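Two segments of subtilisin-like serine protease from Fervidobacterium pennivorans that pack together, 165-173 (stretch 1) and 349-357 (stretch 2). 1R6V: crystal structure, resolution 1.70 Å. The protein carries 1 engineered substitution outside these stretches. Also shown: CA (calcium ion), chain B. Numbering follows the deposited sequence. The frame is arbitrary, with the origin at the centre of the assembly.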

# COMPACT_ATOMS: atom_id res chain seq x y z
N VAL A 165 19.34 3.76 -13.91
CA VAL A 165 20.65 3.10 -13.87
C VAL A 165 21.63 3.65 -14.92
O VAL A 165 21.23 3.85 -16.07
N ASP A 166 22.89 3.87 -14.55
CA ASP A 166 23.86 4.35 -15.53
C ASP A 166 24.36 3.13 -16.30
O ASP A 166 25.37 2.51 -15.95
N GLY A 167 23.63 2.79 -17.35
CA GLY A 167 23.97 1.63 -18.16
C GLY A 167 25.27 1.75 -18.92
O GLY A 167 25.73 0.78 -19.52
N THR A 168 25.88 2.93 -18.90
CA THR A 168 27.14 3.12 -19.62
C THR A 168 28.34 2.74 -18.75
O THR A 168 29.48 2.79 -19.20
N HIS A 169 28.08 2.36 -17.50
CA HIS A 169 29.15 1.93 -16.61
C HIS A 169 29.78 0.69 -17.25
O HIS A 169 29.07 -0.22 -17.70
N PRO A 170 31.11 0.62 -17.29
CA PRO A 170 31.76 -0.54 -17.89
C PRO A 170 31.40 -1.87 -17.22
O PRO A 170 31.24 -2.87 -17.90
N ASP A 171 31.24 -1.87 -15.90
CA ASP A 171 30.89 -3.09 -15.16
C ASP A 171 29.42 -3.50 -15.40
O ASP A 171 28.97 -4.52 -14.86
N LEU A 172 28.67 -2.71 -16.15
CA LEU A 172 27.28 -3.05 -16.43
C LEU A 172 27.06 -3.29 -17.91
O LEU A 172 25.93 -3.45 -18.36
N GLU A 173 28.15 -3.32 -18.68
CA GLU A 173 28.03 -3.54 -20.12
C GLU A 173 27.33 -4.86 -20.40
O GLU A 173 27.66 -5.88 -19.81
N SER A 349 30.06 -0.95 -4.74
CA SER A 349 29.35 -1.18 -5.99
C SER A 349 29.53 -0.03 -6.97
O SER A 349 30.19 0.97 -6.67
N THR A 350 28.93 -0.21 -8.14
CA THR A 350 28.97 0.75 -9.23
C THR A 350 28.16 2.03 -8.97
O THR A 350 27.07 1.96 -8.41
N VAL A 351 28.71 3.19 -9.33
CA VAL A 351 27.94 4.43 -9.22
C VAL A 351 28.13 5.12 -10.57
O VAL A 351 29.08 4.82 -11.30
N PRO A 352 27.21 6.02 -10.93
CA PRO A 352 27.33 6.71 -12.22
C PRO A 352 28.65 7.46 -12.34
O PRO A 352 29.17 7.98 -11.35
N GLY A 353 29.19 7.51 -13.55
CA GLY A 353 30.45 8.21 -13.77
C GLY A 353 30.36 9.72 -13.60
O GLY A 353 29.27 10.28 -13.58
N GLU A 354 31.51 10.38 -13.50
CA GLU A 354 31.56 11.82 -13.30
C GLU A 354 30.70 12.65 -14.24
O GLU A 354 30.10 13.64 -13.82
N ASP A 355 30.62 12.25 -15.51
CA ASP A 355 29.82 12.98 -16.48
C ASP A 355 28.48 12.32 -16.77
O ASP A 355 27.84 12.61 -17.79
N SER A 356 28.05 11.42 -15.89
CA SER A 356 26.78 10.75 -16.07
C SER A 356 25.67 11.59 -15.44
O SER A 356 25.93 12.45 -14.61
N ILE A 357 24.42 11.35 -15.85
CA ILE A 357 23.28 12.12 -15.35
C ILE A 357 23.16 12.12 -13.84
O ILE A 357 23.03 13.17 -13.21

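Which side chains carry this contact between two stretches far apart in the sequence? Three of them, T350, D166 and H169, cover the most surface, and each directs its CA-to-CB bond toward the opposing stretch. The interface is small, 298 Å² with both sides summed, and it divides into a polar region around D166 and a more apolar one where T350 meets the H169 ring. D166 CA lies 5.3 Å from P352 CA, whereas D171 CA and T350 CA are 7.3 Å apart, so the backbones run closer at the D166 end.

How does D166 hold on to the second stretch? Its side chain is in the t rotamer, with chi2 near 1°, and its two carboxylate oxygens have different partners. OD2 reaches across, accepting a short hydrogen bond of 2.5 Å from S356 OG and a longer one of 3.2 Å from G353 N, the latter with a fairly straight N-H...O angle of 160°. S356, in the m rotamer, points toward D166 from the end of the type I turn that starts at G353, so a single oxygen engages both ends of that turn. The turn is also closed by its own backbone bond, S356 N to G353 O at 2.9 Å. D166 OD2 also packs against P352, 3.4 Å from its CA and 3.8 Å from its CB.

What keeps the D166 carboxylate in place? Its other oxygen, OD1, is bound within its own stretch, by T168 N at 3.0 Å and T168 OG1 at 2.6 Å. T168 adopts the p rotamer, which brings its hydroxyl back to the aspartate, and both residues belong to the type I turn from D166 to H169. Here the backbone bond from H169 N to D166 O, 3.1 Å, closes the turn. One carboxylate thus links two turns, one from each stretch.

What fills the space between H169 and T350? T350, in the p rotamer, lays its methyl over one face of the H169 ring: CG2 is 3.5 Å from the ring centroid and 15° off the normal, a CH-pi contact. The same CG2 lies 3.7 Å from D171 CB, while T350 OG1 is 4.3 Å from CD1 of L172, whose side chain is in the m, t conformation. At the ring edge, near its plane, H169 CD2 approaches V351 O at 3.2 Å; the CA-to-CB bond of V351 points away from stretch 1.

How is the imidazole oriented, and does the calcium ion take part? H169 is in the t rotamer with chi2 near -65°, and its ND1 accepts a 3.1 Å hydrogen bond from D171 N, within the 3-10 segment that follows; NE2 is satisfied elsewhere in the structure. D171 then extends its OD1 to the calcium ion, 2.3 Å away, while its CB stays against T350. The ion therefore anchors a residue of the contact without bridging the two stretches.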

# COMPACT_ATOMS: atom_id res chain seq x y z
CB VAL A 165 20.45 1.59 -14.12
CG1 VAL A 165 21.78 0.87 -14.19
CG2 VAL A 165 19.56 0.99 -13.00
CB ASP A 166 25.06 5.06 -14.88
CG ASP A 166 26.08 5.53 -15.92
OD1 ASP A 166 25.84 5.31 -17.12
OD2 ASP A 166 27.11 6.12 -15.53
CB THR A 168 27.30 4.59 -20.13
OG1 THR A 168 27.55 5.47 -19.04
CG2 THR A 168 26.04 5.03 -20.87
CB HIS A 169 28.59 1.57 -15.23
CG HIS A 169 29.62 1.50 -14.15
ND1 HIS A 169 30.63 0.56 -14.15
CD2 HIS A 169 29.85 2.30 -13.09
CE1 HIS A 169 31.44 0.78 -13.13
NE2 HIS A 169 30.99 1.84 -12.47
CB PRO A 170 33.25 -0.19 -17.81
CG PRO A 170 33.34 0.75 -16.65
CD PRO A 170 32.10 1.60 -16.80
CB ASP A 171 31.10 -2.88 -13.66
CG ASP A 171 31.97 -3.96 -13.02
OD1 ASP A 171 32.15 -5.04 -13.62
OD2 ASP A 171 32.46 -3.74 -11.89
CB LEU A 172 26.32 -1.96 -15.94
CG LEU A 172 26.30 -1.73 -14.42
CD1 LEU A 172 25.34 -0.59 -14.08
CD2 LEU A 172 25.83 -3.02 -13.72
CB GLU A 173 29.42 -3.54 -20.78
CG GLU A 173 29.37 -3.53 -22.32
CD GLU A 173 29.13 -4.91 -22.92
OE1 GLU A 173 28.62 -4.98 -24.07
OE2 GLU A 173 29.47 -5.92 -22.27
CB SER A 349 27.87 -1.40 -5.75
OG SER A 349 27.26 -1.91 -6.94
CB THR A 350 28.41 0.10 -10.52
OG1 THR A 350 27.19 -0.58 -10.20
CG2 THR A 350 29.38 -0.93 -11.07
CB VAL A 351 28.39 5.38 -8.05
CG1 VAL A 351 28.16 4.69 -6.70
CG2 VAL A 351 29.84 5.83 -8.21
CB PRO A 352 26.12 7.64 -12.23
CG PRO A 352 25.80 7.83 -10.78
CD PRO A 352 26.01 6.47 -10.20
CB GLU A 354 33.01 12.31 -13.39
CG GLU A 354 33.88 11.78 -12.27
CD GLU A 354 35.22 12.49 -12.21
OE1 GLU A 354 35.25 13.71 -12.48
OE2 GLU A 354 36.23 11.84 -11.87
CB ASP A 355 30.59 13.17 -17.78
CG ASP A 355 31.85 14.00 -17.60
OD1 ASP A 355 31.83 14.95 -16.77
OD2 ASP A 355 32.86 13.72 -18.27
CB SER A 356 26.81 9.34 -15.45
OG SER A 356 27.65 8.49 -16.23
CB ILE A 357 21.94 11.58 -15.94
CG1 ILE A 357 22.00 11.60 -17.47
CG2 ILE A 357 20.77 12.43 -15.43
CD1 ILE A 357 20.84 10.86 -18.15
CA CA B . 33.19 -7.09 -13.15